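Local coordinates for D-glycero-beta-D-manno-heptose-1,7-bisphosphate 7-phosphatase (Mesorhizobium loti, PDB 2O2X), which removes the C-7 phosphate from D-glycero-beta-D-manno-heptose 1,7-bisphosphate, a magnesium-dependent step in making ADP-heptose, at residues F35-G40 with V77-S82. Numbering follows the deposited sequence.
Sequences FLDRDG and VVTNQS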
loop_
_atom_site.group_PDB
_atom_site.type_symbol
_atom_site.label_atom_id
_atom_site.label_comp_id
_atom_site.label_asym_id
_atom_site.label_seq_id
_atom_site.Cartn_x
_atom_site.Cartn_y
_atom_site.Cartn_z
ATOM N N PHE A 35 -2.428 -5.360 0.434
ATOM C CA PHE A 35 -1.460 -4.286 0.221
ATOM C C PHE A 35 -2.091 -3.193 -0.633
ATOM O O PHE A 35 -2.676 -3.489 -1.668
ATOM C CB PHE A 35 -0.210 -4.800 -0.506
ATOM C CG PHE A 35 0.670 -5.719 0.329
ATOM C CD1 PHE A 35 1.593 -5.193 1.233
ATOM C CD2 PHE A 35 0.579 -7.104 0.210
ATOM C CE1 PHE A 35 2.415 -6.018 1.991
ATOM C CE2 PHE A 35 1.417 -7.925 0.975
ATOM C CZ PHE A 35 2.318 -7.371 1.866
ATOM N N LEU A 36 -1.908 -1.939 -0.223
ATOM C CA LEU A 36 -2.423 -0.790 -0.945
ATOM C C LEU A 36 -1.328 0.217 -1.169
ATOM O O LEU A 36 -0.646 0.635 -0.238
ATOM C CB LEU A 36 -3.525 -0.084 -0.138
ATOM C CG LEU A 36 -4.764 -0.929 0.213
ATOM C CD1 LEU A 36 -5.735 -0.130 1.085
ATOM C CD2 LEU A 36 -5.447 -1.432 -1.051
ATOM N N ASP A 37 -1.189 0.691 -2.390
ATOM C CA ASP A 37 -0.454 1.937 -2.609
ATOM C C ASP A 37 -1.276 3.085 -1.959
ATOM O O ASP A 37 -2.465 2.911 -1.640
ATOM C CB ASP A 37 -0.270 2.160 -4.121
ATOM C CG ASP A 37 0.650 3.350 -4.444
ATOM O OD1 ASP A 37 1.474 3.770 -3.632
ATOM O OD2 ASP A 37 0.557 3.846 -5.573
ATOM N N ARG A 38 -0.659 4.254 -1.733
ATOM C CA ARG A 38 -1.349 5.361 -1.107
ATOM C C ARG A 38 -1.795 6.408 -2.156
ATOM O O ARG A 38 -2.992 6.513 -2.441
ATOM C CB ARG A 38 -0.536 5.973 0.035
ATOM C CG ARG A 38 -1.439 6.701 1.038
ATOM C CD ARG A 38 -0.674 7.689 1.909
ATOM N NE ARG A 38 -0.308 8.856 1.123
ATOM C CZ ARG A 38 0.618 9.743 1.468
ATOM N NH1 ARG A 38 1.284 9.622 2.611
ATOM N NH2 ARG A 38 0.881 10.736 0.650
ATOM N N ASP A 39 -0.867 7.172 -2.720
ATOM C CA ASP A 39 -1.205 8.260 -3.628
ATOM C C ASP A 39 -1.702 7.700 -4.955
ATOM O O ASP A 39 -0.941 7.032 -5.672
ATOM C CB ASP A 39 0.021 9.146 -3.850
ATOM C CG ASP A 39 0.548 9.768 -2.560
ATOM O OD1 ASP A 39 -0.223 10.431 -1.853
ATOM O OD2 ASP A 39 1.762 9.622 -2.303
ATOM N N GLY A 40 -2.949 8.015 -5.305
ATOM C CA GLY A 40 -3.602 7.442 -6.478
ATOM C C GLY A 40 -4.498 6.241 -6.211
ATOM O O GLY A 40 -5.228 5.765 -7.106
ATOM N N VAL A 77 -0.137 -0.425 3.909
ATOM C CA VAL A 77 0.139 0.653 2.945
ATOM C C VAL A 77 1.596 0.553 2.553
ATOM O O VAL A 77 2.459 0.510 3.425
ATOM C CB VAL A 77 -0.175 2.026 3.537
ATOM C CG1 VAL A 77 0.189 3.137 2.527
ATOM C CG2 VAL A 77 -1.662 2.118 3.926
ATOM N N VAL A 78 1.879 0.510 1.262
ATOM C CA VAL A 78 3.268 0.428 0.746
ATOM C C VAL A 78 3.411 1.542 -0.290
ATOM O O VAL A 78 2.767 1.533 -1.338
ATOM C CB VAL A 78 3.643 -0.959 0.153
ATOM C CG1 VAL A 78 3.803 -1.955 1.259
ATOM C CG2 VAL A 78 2.599 -1.450 -0.871
ATOM N N THR A 79 4.215 2.550 0.025
ATOM C CA THR A 79 4.207 3.797 -0.772
ATOM C C THR A 79 5.630 4.252 -1.068
ATOM O O THR A 79 6.459 4.332 -0.164
ATOM C CB THR A 79 3.393 4.927 -0.076
ATOM O OG1 THR A 79 3.483 6.151 -0.811
ATOM C CG2 THR A 79 3.843 5.209 1.332
ATOM N N ASN A 80 5.900 4.583 -2.329
ATOM C CA ASN A 80 7.120 5.275 -2.707
ATOM C C ASN A 80 6.868 6.778 -2.518
ATOM O O ASN A 80 5.866 7.334 -2.960
ATOM C CB ASN A 80 7.494 5.081 -4.179
ATOM C CG ASN A 80 7.987 3.658 -4.550
ATOM O OD1 ASN A 80 8.298 2.824 -3.693
ATOM N ND2 ASN A 80 8.106 3.405 -5.868
ATOM N N GLN A 81 7.796 7.435 -1.839
ATOM C CA GLN A 81 7.772 8.862 -1.578
ATOM C C GLN A 81 9.035 9.515 -2.121
ATOM O O GLN A 81 9.864 10.071 -1.363
ATOM C CB GLN A 81 7.593 9.089 -0.070
ATOM C CG GLN A 81 6.237 8.607 0.464
ATOM C CD GLN A 81 5.101 9.524 0.085
ATOM O OE1 GLN A 81 5.219 10.757 0.179
ATOM N NE2 GLN A 81 3.977 8.942 -0.332
ATOM N N SER A 82 9.192 9.476 -3.441
ATOM C CA SER A 82 10.414 9.980 -4.078
ATOM C C SER A 82 10.614 11.463 -3.881
ATOM O O SER A 82 11.743 11.938 -3.992
ATOM C CB SER A 82 10.404 9.681 -5.573
ATOM O OG SER A 82 9.443 10.482 -6.241
HETATM O O HOH W 1 4.158 4.504 -4.762
HETATM O O HOH W 2 1.869 6.271 -2.882
HETATM O O HOH W 3 3.341 12.090 1.607
HETATM O O HOH W 4 3.464 8.198 -3.900
#
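The side-chain amide nitrogen of Gln81 spends both its hydrogens: NE2 donates across the contact to Asp39 OD2 at 3.0 Å and, almost straight at 166°, to OG1 of Thr79 within its own segment. The hydroxyl lies in the amide plane, whereas the carboxylate, turned 54° from the amide, takes the other, more bent bond nearly head-on at its oxygen. The same NE2 sits over one face of the Arg38 guanidinium, offset toward its rim and 3.7 Å from NH2. Arg38 NH2 in turn forms a salt bridge of 2.8 Å with Asp39 OD1, on the syn side of the carboxylate, and a water links Arg38 NH2 to Gln81 OE1. Bending at chi3 brings the arginine tip back to its neighbour, while Arg38 CB rests against Val77 CG1. An alanine in place of Asp39 would probably deprive Gln81 NE2 of its acceptor across the contact and the Arg38 guanidinium of its salt-bridge mate, leaving the arginine held by fewer bonds, among them one to Asn98 and a weak one to Asn43. Before the chain reaches these polar groups, strands 34-36 and 75-80 run parallel and adjacent in a beta-alpha-beta unit whose crossover runs through helix 62-71. Val78 N donates to Leu36 O (2.9 Å), and Phe35 CD1 meets Val78 CG1 obliquely at 3.9 Å. Both segments leave the sheet at the C-terminal ends of these strands, where HAD phosphatases place their catalytic loops; by similarity Asp37 is the nucleophile, Asp39 the proton donor and Thr79 a stabiliser of the phosphoryl group. Asp37 CG stands anti to the backbone N (chi1 -173°), bringing OD1 alongside strand 75-80; one water joins this oxygen to Asn80 N. Lys137 NZ forms a salt bridge with Asp37 OD1 and a hydrogen bond with Val78 O, joining these two neighbouring acceptors.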